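Local coordinates for ionotropic glutamate receptor bacterial homologue (Nostoc punctiforme, PDB 2PYY), which binds L-glutamate in a two-lobed ligand-binding core and probably serves as the agonist-sensing part of a bacterial glutamate-receptor homologue, at residues Ile45-Val50 with Asp59-Leu64; Asp109-Val114 with His130-Leu135; Pro13-Ser18 with Lys219-Lys224. All coordinates share one frame; numbering follows the deposited sequence.

Contact 1. Residues Ile45-Val50 with Asp59-Leu64; sequences IEYSSV and DNKVNL. With GLU (glutamic acid), chain E.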
loop_
_atom_site.group_PDB
_atom_site.type_symbol
_atom_site.label_atom_id
_atom_site.label_comp_id
_atom_site.label_asym_id
_atom_site.label_seq_id
_atom_site.Cartn_x
_atom_site.Cartn_y
_atom_site.Cartn_z
ATOM N N ILE B 45 11.857 8.097 18.943
ATOM C CA ILE B 45 13.103 7.960 18.200
ATOM C C ILE B 45 12.875 8.317 16.730
ATOM O O ILE B 45 12.065 7.681 16.049
ATOM C CB ILE B 45 13.626 6.523 18.280
ATOM C CG1 ILE B 45 13.725 6.097 19.751
ATOM C CG2 ILE B 45 15.002 6.434 17.605
ATOM C CD1 ILE B 45 14.123 4.634 19.926
ATOM N N GLU B 46 13.588 9.331 16.249
ATOM C CA GLU B 46 13.464 9.811 14.865
ATOM C C GLU B 46 14.174 8.941 13.837
ATOM O O GLU B 46 15.298 8.503 14.071
ATOM C CB GLU B 46 14.003 11.255 14.774
ATOM C CG GLU B 46 13.972 11.910 13.383
ATOM C CD GLU B 46 14.370 13.389 13.435
ATOM O OE1 GLU B 46 14.453 14.058 12.380
ATOM O OE2 GLU B 46 14.597 13.905 14.545
ATOM N N TYR B 47 13.496 8.681 12.721
ATOM C CA TYR B 47 14.081 7.921 11.616
ATOM C C TYR B 47 13.922 8.767 10.357
ATOM O O TYR B 47 13.007 9.588 10.257
ATOM C CB TYR B 47 13.436 6.543 11.497
ATOM C CG TYR B 47 13.896 5.641 12.626
ATOM C CD1 TYR B 47 15.169 5.047 12.594
ATOM C CD2 TYR B 47 13.094 5.434 13.761
ATOM C CE1 TYR B 47 15.637 4.273 13.651
ATOM C CE2 TYR B 47 13.554 4.658 14.832
ATOM C CZ TYR B 47 14.823 4.083 14.766
ATOM O OH TYR B 47 15.270 3.301 15.802
ATOM N N SER B 48 14.815 8.561 9.404
ATOM C CA SER B 48 14.853 9.371 8.199
ATOM C C SER B 48 13.926 9.010 7.038
ATOM O O SER B 48 13.756 9.806 6.111
ATOM C CB SER B 48 16.295 9.401 7.690
ATOM O OG SER B 48 16.461 10.376 6.675
ATOM N N SER B 49 13.332 7.828 7.082
ATOM C CA SER B 49 12.465 7.403 6.003
ATOM C C SER B 49 11.556 6.309 6.525
ATOM O O SER B 49 11.797 5.741 7.590
ATOM C CB SER B 49 13.289 6.851 4.826
ATOM O OG SER B 49 13.922 5.612 5.185
ATOM N N VAL B 50 10.519 6.001 5.761
ATOM C CA VAL B 50 9.592 4.962 6.151
ATOM C C VAL B 50 10.290 3.602 6.224
ATOM O O VAL B 50 10.138 2.890 7.208
ATOM C CB VAL B 50 8.419 4.919 5.177
ATOM C CG1 VAL B 50 7.515 3.731 5.494
ATOM C CG2 VAL B 50 7.622 6.221 5.307
ATOM N N ASP B 59 13.840 -5.200 13.297
ATOM C CA ASP B 59 14.975 -5.643 14.087
ATOM C C ASP B 59 14.797 -5.423 15.593
ATOM O O ASP B 59 15.769 -5.398 16.346
ATOM C CB ASP B 59 16.249 -4.947 13.602
ATOM C CG ASP B 59 16.460 -5.076 12.089
ATOM O OD1 ASP B 59 16.022 -6.082 11.490
ATOM O OD2 ASP B 59 17.080 -4.164 11.506
ATOM N N ASN B 60 13.547 -5.269 16.021
ATOM C CA ASN B 60 13.216 -5.055 17.428
ATOM C C ASN B 60 14.011 -3.928 18.107
ATOM O O ASN B 60 14.444 -4.075 19.254
ATOM C CB ASN B 60 13.397 -6.363 18.220
ATOM C CG ASN B 60 12.436 -7.472 17.766
ATOM O OD1 ASN B 60 12.387 -8.563 18.360
ATOM N ND2 ASN B 60 11.665 -7.195 16.712
ATOM N N LYS B 61 14.200 -2.807 17.408
ATOM C CA LYS B 61 14.920 -1.664 17.971
ATOM C C LYS B 61 13.926 -0.675 18.579
ATOM O O LYS B 61 14.310 0.237 19.308
ATOM C CB LYS B 61 15.751 -0.958 16.894
ATOM C CG LYS B 61 17.059 -1.643 16.534
ATOM C CD LYS B 61 17.604 -1.147 15.195
ATOM C CE LYS B 61 17.911 0.342 15.203
ATOM N NZ LYS B 61 18.974 0.681 16.195
ATOM N N VAL B 62 12.649 -0.842 18.249
ATOM C CA VAL B 62 11.589 0.008 18.791
ATOM C C VAL B 62 10.361 -0.865 18.980
ATOM O O VAL B 62 10.272 -1.950 18.398
ATOM C CB VAL B 62 11.197 1.173 17.841
ATOM C CG1 VAL B 62 12.338 2.153 17.717
ATOM C CG2 VAL B 62 10.794 0.626 16.480
ATOM N N ASN B 63 9.401 -0.390 19.764
ATOM C CA ASN B 63 8.204 -1.176 20.022
ATOM C C ASN B 63 7.063 -0.937 19.047
ATOM O O ASN B 63 6.167 -1.768 18.923
ATOM C CB ASN B 63 7.737 -0.919 21.452
ATOM C CG ASN B 63 8.817 -1.229 22.473
ATOM O OD1 ASN B 63 9.145 -2.400 22.718
ATOM N ND2 ASN B 63 9.391 -0.183 23.058
ATOM N N LEU B 64 7.106 0.193 18.352
ATOM C CA LEU B 64 6.062 0.543 17.395
ATOM C C LEU B 64 6.478 1.857 16.739
ATOM O O LEU B 64 7.460 2.469 17.136
ATOM C CB LEU B 64 4.728 0.731 18.121
ATOM C CG LEU B 64 4.814 1.925 19.074
ATOM C CD1 LEU B 64 4.254 3.148 18.381
ATOM C CD2 LEU B 64 4.059 1.644 20.344
HETATM N N GLU E . 2.401 7.649 3.632
HETATM C CA GLU E . 3.731 7.389 3.008
HETATM C C GLU E . 4.143 5.940 3.253
HETATM O O GLU E . 3.670 5.362 4.254
HETATM C CB GLU E . 4.787 8.321 3.606
HETATM C CG GLU E . 6.157 8.215 2.945
HETATM C CD GLU E . 7.224 9.037 3.657
HETATM O OE1 GLU E . 8.325 9.200 3.090
HETATM O OE2 GLU E . 6.961 9.512 4.783
HETATM O OXT GLU E . 4.933 5.401 2.451
HETATM O O HOH W 1 18.007 3.385 15.816
#

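Contact 2. Residues Asp109-Val114 with His130-Leu135; sequences DLPGKV and HHISVL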
loop_
_atom_site.group_PDB
_atom_site.type_symbol
_atom_site.label_atom_id
_atom_site.label_comp_id
_atom_site.label_asym_id
_atom_site.label_seq_id
_atom_site.Cartn_x
_atom_site.Cartn_y
_atom_site.Cartn_z
ATOM N N ASP B 109 -1.586 11.875 -17.492
ATOM C CA ASP B 109 -0.530 12.750 -17.982
ATOM C C ASP B 109 0.836 12.479 -17.365
ATOM O O ASP B 109 1.749 13.279 -17.528
ATOM C CB ASP B 109 -0.895 14.209 -17.725
ATOM C CG ASP B 109 -2.240 14.580 -18.295
ATOM O OD1 ASP B 109 -2.435 14.394 -19.514
ATOM O OD2 ASP B 109 -3.094 15.049 -17.517
ATOM N N LEU B 110 0.983 11.361 -16.666
ATOM C CA LEU B 110 2.251 11.046 -16.029
ATOM C C LEU B 110 3.186 10.214 -16.899
ATOM O O LEU B 110 4.370 10.535 -17.020
ATOM C CB LEU B 110 2.007 10.329 -14.701
ATOM C CG LEU B 110 1.312 11.140 -13.596
ATOM C CD1 LEU B 110 1.189 10.281 -12.339
ATOM C CD2 LEU B 110 2.107 12.403 -13.295
ATOM N N PRO B 111 2.671 9.134 -17.523
ATOM C CA PRO B 111 3.523 8.294 -18.372
ATOM C C PRO B 111 4.310 9.128 -19.368
ATOM O O PRO B 111 3.737 9.929 -20.103
ATOM C CB PRO B 111 2.518 7.367 -19.049
ATOM C CG PRO B 111 1.479 7.201 -17.995
ATOM C CD PRO B 111 1.294 8.609 -17.490
ATOM N N GLY B 112 5.625 8.948 -19.370
ATOM C CA GLY B 112 6.473 9.697 -20.277
ATOM C C GLY B 112 7.020 10.934 -19.605
ATOM O O GLY B 112 7.695 11.746 -20.235
ATOM N N LYS B 113 6.720 11.081 -18.318
ATOM C CA LYS B 113 7.189 12.219 -17.525
ATOM C C LYS B 113 8.037 11.713 -16.354
ATOM O O LYS B 113 8.145 10.508 -16.133
ATOM C CB LYS B 113 5.993 12.998 -16.966
ATOM C CG LYS B 113 5.048 13.555 -18.011
ATOM C CD LYS B 113 5.704 14.659 -18.825
ATOM C CE LYS B 113 4.738 15.223 -19.849
ATOM N NZ LYS B 113 5.382 16.281 -20.682
ATOM N N VAL B 114 8.622 12.648 -15.610
ATOM C CA VAL B 114 9.452 12.343 -14.442
ATOM C C VAL B 114 8.788 12.921 -13.191
ATOM O O VAL B 114 8.621 14.136 -13.074
ATOM C CB VAL B 114 10.858 12.966 -14.562
ATOM C CG1 VAL B 114 11.626 12.757 -13.264
ATOM C CG2 VAL B 114 11.614 12.334 -15.732
ATOM N N HIS B 130 3.310 1.662 -12.131
ATOM C CA HIS B 130 2.562 2.205 -13.258
ATOM C C HIS B 130 3.527 2.663 -14.342
ATOM O O HIS B 130 3.200 3.509 -15.170
ATOM C CB HIS B 130 1.685 3.371 -12.814
ATOM C CG HIS B 130 0.528 2.950 -11.964
ATOM N ND1 HIS B 130 -0.771 3.316 -12.240
ATOM C CD2 HIS B 130 0.473 2.159 -10.867
ATOM C CE1 HIS B 130 -1.579 2.763 -11.352
ATOM N NE2 HIS B 130 -0.849 2.055 -10.509
ATOM N N HIS B 131 4.731 2.099 -14.304
ATOM C CA HIS B 131 5.783 2.398 -15.262
ATOM C C HIS B 131 6.046 3.873 -15.522
ATOM O O HIS B 131 6.248 4.279 -16.658
ATOM C CB HIS B 131 5.494 1.664 -16.577
ATOM C CG HIS B 131 5.581 0.173 -16.462
ATOM N ND1 HIS B 131 4.640 -0.580 -15.792
ATOM C CD2 HIS B 131 6.511 -0.704 -16.913
ATOM C CE1 HIS B 131 4.986 -1.854 -15.835
ATOM N NE2 HIS B 131 6.117 -1.957 -16.509
ATOM N N ILE B 132 6.058 4.670 -14.457
ATOM C CA ILE B 132 6.332 6.105 -14.563
ATOM C C ILE B 132 7.746 6.356 -14.027
ATOM O O ILE B 132 8.125 5.808 -12.994
ATOM C CB ILE B 132 5.362 6.935 -13.694
ATOM C CG1 ILE B 132 3.911 6.562 -14.015
ATOM C CG2 ILE B 132 5.611 8.421 -13.911
ATOM C CD1 ILE B 132 3.532 6.804 -15.449
ATOM N N SER B 133 8.511 7.188 -14.729
ATOM C CA SER B 133 9.861 7.527 -14.314
ATOM C C SER B 133 9.764 8.328 -13.025
ATOM O O SER B 133 9.096 9.367 -12.961
ATOM C CB SER B 133 10.575 8.341 -15.395
ATOM O OG SER B 133 10.882 7.525 -16.518
ATOM N N VAL B 134 10.431 7.831 -11.994
ATOM C CA VAL B 134 10.387 8.467 -10.687
ATOM C C VAL B 134 11.744 8.831 -10.102
ATOM O O VAL B 134 12.681 8.031 -10.089
ATOM C CB VAL B 134 9.648 7.557 -9.682
ATOM C CG1 VAL B 134 10.282 6.170 -9.684
ATOM C CG2 VAL B 134 9.699 8.166 -8.277
ATOM N N LEU B 135 11.811 10.057 -9.602
ATOM C CA LEU B 135 13.001 10.596 -8.973
ATOM C C LEU B 135 12.813 10.423 -7.472
ATOM O O LEU B 135 12.195 11.255 -6.812
ATOM C CB LEU B 135 13.141 12.076 -9.310
ATOM C CG LEU B 135 14.326 12.759 -8.662
ATOM C CD1 LEU B 135 15.617 12.222 -9.261
ATOM C CD2 LEU B 135 14.236 14.266 -8.867
HETATM O O HOH W 2 7.252 8.102 -17.240
#

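Contact 3. Residues Pro13-Ser18 with Lys219-Lys224; sequences PPFVLS and KWFDPK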
loop_
_atom_site.group_PDB
_atom_site.type_symbol
_atom_site.label_atom_id
_atom_site.label_comp_id
_atom_site.label_asym_id
_atom_site.label_seq_id
_atom_site.Cartn_x
_atom_site.Cartn_y
_atom_site.Cartn_z
ATOM N N PRO B 13 5.374 16.992 8.253
ATOM C CA PRO B 13 4.289 17.908 8.610
ATOM C C PRO B 13 3.075 17.780 7.707
ATOM O O PRO B 13 3.196 17.453 6.527
ATOM C CB PRO B 13 4.957 19.284 8.542
ATOM C CG PRO B 13 6.042 19.100 7.533
ATOM C CD PRO B 13 6.595 17.731 7.902
ATOM N N PRO B 14 1.877 18.046 8.251
ATOM C CA PRO B 14 1.622 18.458 9.637
ATOM C C PRO B 14 1.403 17.311 10.630
ATOM O O PRO B 14 0.876 17.534 11.724
ATOM C CB PRO B 14 0.378 19.322 9.498
ATOM C CG PRO B 14 -0.400 18.558 8.470
ATOM C CD PRO B 14 0.647 18.155 7.441
ATOM N N PHE B 15 1.776 16.089 10.253
ATOM C CA PHE B 15 1.616 14.952 11.164
ATOM C C PHE B 15 2.706 14.949 12.239
ATOM O O PHE B 15 2.420 14.775 13.421
ATOM C CB PHE B 15 1.601 13.633 10.373
ATOM C CG PHE B 15 0.471 13.558 9.384
ATOM C CD1 PHE B 15 0.607 14.095 8.105
ATOM C CD2 PHE B 15 -0.778 13.066 9.779
ATOM C CE1 PHE B 15 -0.489 14.155 7.238
ATOM C CE2 PHE B 15 -1.874 13.122 8.922
ATOM C CZ PHE B 15 -1.733 13.669 7.651
ATOM N N VAL B 16 3.946 15.174 11.818
ATOM C CA VAL B 16 5.084 15.234 12.722
ATOM C C VAL B 16 6.006 16.388 12.329
ATOM O O VAL B 16 6.494 16.443 11.196
ATOM C CB VAL B 16 5.922 13.936 12.691
ATOM C CG1 VAL B 16 7.131 14.076 13.623
ATOM C CG2 VAL B 16 5.071 12.744 13.111
ATOM N N LEU B 17 6.239 17.305 13.263
ATOM C CA LEU B 17 7.124 18.451 13.029
ATOM C C LEU B 17 8.160 18.540 14.140
ATOM O O LEU B 17 7.931 18.045 15.241
ATOM C CB LEU B 17 6.340 19.760 12.996
ATOM C CG LEU B 17 5.200 19.904 11.992
ATOM C CD1 LEU B 17 3.958 19.220 12.514
ATOM C CD2 LEU B 17 4.925 21.398 11.776
ATOM N N SER B 18 9.287 19.187 13.854
ATOM C CA SER B 18 10.373 19.337 14.823
ATOM C C SER B 18 11.076 20.700 14.752
ATOM O O SER B 18 11.449 21.157 13.676
ATOM C CB SER B 18 11.411 18.233 14.600
ATOM O OG SER B 18 12.557 18.445 15.404
ATOM N N LYS B 219 -7.858 20.684 14.979
ATOM C CA LYS B 219 -6.739 21.509 15.404
ATOM C C LYS B 219 -5.643 21.602 14.343
ATOM O O LYS B 219 -5.011 22.645 14.189
ATOM C CB LYS B 219 -6.130 20.955 16.688
ATOM C CG LYS B 219 -4.815 21.605 17.075
ATOM C CD LYS B 219 -4.219 20.938 18.310
ATOM C CE LYS B 219 -2.907 21.590 18.737
ATOM N NZ LYS B 219 -2.195 20.772 19.742
ATOM N N TRP B 220 -5.425 20.519 13.605
ATOM C CA TRP B 220 -4.374 20.515 12.599
ATOM C C TRP B 220 -4.823 20.575 11.153
ATOM O O TRP B 220 -4.003 20.805 10.264
ATOM C CB TRP B 220 -3.477 19.287 12.770
ATOM C CG TRP B 220 -2.719 19.282 14.050
ATOM C CD1 TRP B 220 -3.090 18.693 15.220
ATOM C CD2 TRP B 220 -1.475 19.934 14.299
ATOM N NE1 TRP B 220 -2.149 18.936 16.192
ATOM C CE2 TRP B 220 -1.142 19.695 15.652
ATOM C CE3 TRP B 220 -0.600 20.696 13.508
ATOM C CZ2 TRP B 220 0.031 20.198 16.239
ATOM C CZ3 TRP B 220 0.565 21.192 14.099
ATOM C CH2 TRP B 220 0.864 20.935 15.448
ATOM N N PHE B 221 -6.114 20.382 10.908
ATOM C CA PHE B 221 -6.621 20.382 9.541
ATOM C C PHE B 221 -7.890 21.206 9.354
ATOM O O PHE B 221 -8.483 21.709 10.312
ATOM C CB PHE B 221 -6.898 18.939 9.082
ATOM C CG PHE B 221 -5.703 18.023 9.181
ATOM C CD1 PHE B 221 -5.477 17.263 10.329
ATOM C CD2 PHE B 221 -4.802 17.929 8.125
ATOM C CE1 PHE B 221 -4.371 16.419 10.428
ATOM C CE2 PHE B 221 -3.691 17.092 8.205
ATOM C CZ PHE B 221 -3.473 16.334 9.360
ATOM N N ASP B 222 -8.301 21.328 8.099
ATOM C CA ASP B 222 -9.506 22.069 7.763
ATOM C C ASP B 222 -10.613 21.039 7.576
ATOM O O ASP B 222 -10.477 20.116 6.792
ATOM C CB ASP B 222 -9.284 22.869 6.482
ATOM C CG ASP B 222 -10.439 23.792 6.167
ATOM O OD1 ASP B 222 -10.164 24.916 5.701
ATOM O OD2 ASP B 222 -11.610 23.393 6.378
ATOM N N PRO B 223 -11.723 21.185 8.305
ATOM C CA PRO B 223 -12.850 20.250 8.216
ATOM C C PRO B 223 -13.264 19.839 6.804
ATOM O O PRO B 223 -13.569 18.668 6.562
ATOM C CB PRO B 223 -13.964 20.985 8.965
ATOM C CG PRO B 223 -13.606 22.431 8.776
ATOM C CD PRO B 223 -12.121 22.398 9.035
ATOM N N LYS B 224 -13.252 20.791 5.874
ATOM C CA LYS B 224 -13.662 20.510 4.495
ATOM C C LYS B 224 -12.734 19.576 3.705
ATOM O O LYS B 224 -13.139 19.012 2.688
ATOM C CB LYS B 224 -13.832 21.819 3.716
ATOM C CG LYS B 224 -12.536 22.562 3.460
ATOM C CD LYS B 224 -12.784 23.873 2.736
ATOM C CE LYS B 224 -11.500 24.662 2.574
ATOM N NZ LYS B 224 -10.499 23.904 1.790
#

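Contact 1. Residues Ile45-Val50 with Asp59-Leu64
Val62 CG1 sits where Ile45 and Tyr47 converge, and this apolar cluster is the packed part of the contact. With CG1 anti to the carbonyl carbon (chi1 -67°), this branch of Val62 is the one that points at the pair. Ile45 reaches it with the tip of an extended chain, CD1 lying 3.8 Å from Val62 CG1. Tyr47 offers its ring edge: Val62 CG1 lies near the ring plane, 4.0 Å from Tyr47 CE2 and 3.7 Å from Tyr47 OH. Val62 and Tyr47 both also touch Ala56 of helix 50-58. The arrangement is a beta-alpha-beta crossover: strand 42-47 leads into helix 50-58, a Schellman motif with Asn60 as its C-prime residue ends that helix, and the chain returns to strand 64-66, with strand 5-10 between the two in the parallel sheet. The solvent side is looser. Lys61 bends at its last two torsions and comes no nearer to Tyr47 than 4.0 Å, from CE to OH; a water 2.7 Å from Tyr47 OH accepts from Lys61 NZ at 2.9 Å. Past the strand, Ser49 N-caps helix 50-58, and Val50 CG2 lies 3.3 Å from GLU CD, the side-chain carboxylate carbon of the bound glutamate.

Contact 2. Residues Asp109-Val114 with His130-Leu135
Ile132 lays its CD1 methyl over the Leu110-Pro111 peptide and the proline ring. CD1 is 3.2 Å from Pro111 N and 3.3 Å from Pro111 CG, the latter tighter than usual carbon-carbon contact, while Leu110 CB borders the same methyl at 3.9 Å. Its other branch, CG2, stands anti to the backbone N and faces the carbonyl oxygens of Leu110 and Lys113. An alanine at Ile132 would probably leave a gap beneath the proline and take the CD1 methyl from beside Leu110 CB.

The loop that receives the isoleucine is a type II beta turn, closed by Lys113 N donating to Leu110 O, with Gly112 at positive phi in its third position. A water joins this turn to the other segment: it accepts from Gly112 N and from Ser133 N and donates to Lys113 O, which gives three backbone groups one shared partner. Next to it, Ser133 CB comes within 3.3 Å of Lys113 O, and Val114 CA makes a CH...O contact with Ser133 O at 3.3 Å. Val114 CG1 lies 4.3 Å from Leu135 CB at the far end. The amine of Lys113 is engaged in a salt bridge with Asp103.

Val134 and Leu135 pair antiparallel with a strand of the second subunit, and Val114 and Leu135 pack against Leu135 and Val114 of that subunit. The contact thus lies where the parallel neighbours 114-118 and 133-137 begin, at the edge strand of this chain's own mixed sheet, which the second subunit extends.

Contact 3. Residues Pro13-Ser18 with Lys219-Lys224
Close to the glutamate pocket, the loop after strand 5-10 is roofed by the end of helix 212-220 and the residue after it, and the contact is made mainly by aromatic rings and a proline. Phe15, whose side chain is about 8 Å from the bound glutamate, meets Phe221: Phe221 CZ lies 3.6 Å from Phe15 CZ and equally near Phe15 CE2. With CG anti to the carbonyl carbon (chi1 -56°), Phe221 has CG on the loop side of its CB. The ring centroids are 5.4 Å apart and the planes are inclined at 46°, an oblique pairing. Phe221 CE2 also takes the CG corner of the Pro14 ring at 3.6 Å, its side chain crossing those of Pro14 and Phe15 at about a right angle.

Trp220 covers the other part of the loop. Pro14 O lies 3.9 Å from Trp220 CE3, approaching the indole obliquely near its rim, and Leu17 CD1 approaches Trp220 CZ3 at 4.2 Å. The indole N-H is turned to Asp29, which also receives the amine of Lys219, so one carboxylate of helix 26-38 holds both residues of the helix end.

The peptide before Pro14 is cis, and a classic beta bulge places Phe15 and Val16 opposite Ile12. Phe15 also makes edge-to-face contacts with Phe86 and with the pocket residue Tyr186, while Phe221 meets Phe86 and Tyr217. The contact therefore belongs to an aromatic cluster that flanks the ligand site of this periplasmic-binding-protein fold, joining the loop between strand 5-10 and helix 26-38 to the last alpha-helix, 212-220.

From the N terminus, the chain leaves strand 5-10 and enters the loop 13-18, which meets its partner only after 200 intervening residues, at 219-224; contact 3 thus closes the longest loop and encloses the other two. Within it, contact 1 closes first, over the eight helical residues 51-58, beside the parallel sheet containing strand 42-47. Contact 2 follows in series, spanning strand 114-118 and helix 122-129. Their centres are 30 Å apart, and none of the three contacts touches another. Contact 3 ties an early loop to the last alpha-helix and the residue after it, whereas contacts 1 and 2 are local, each joining a strand of a different sheet to a nearby loop.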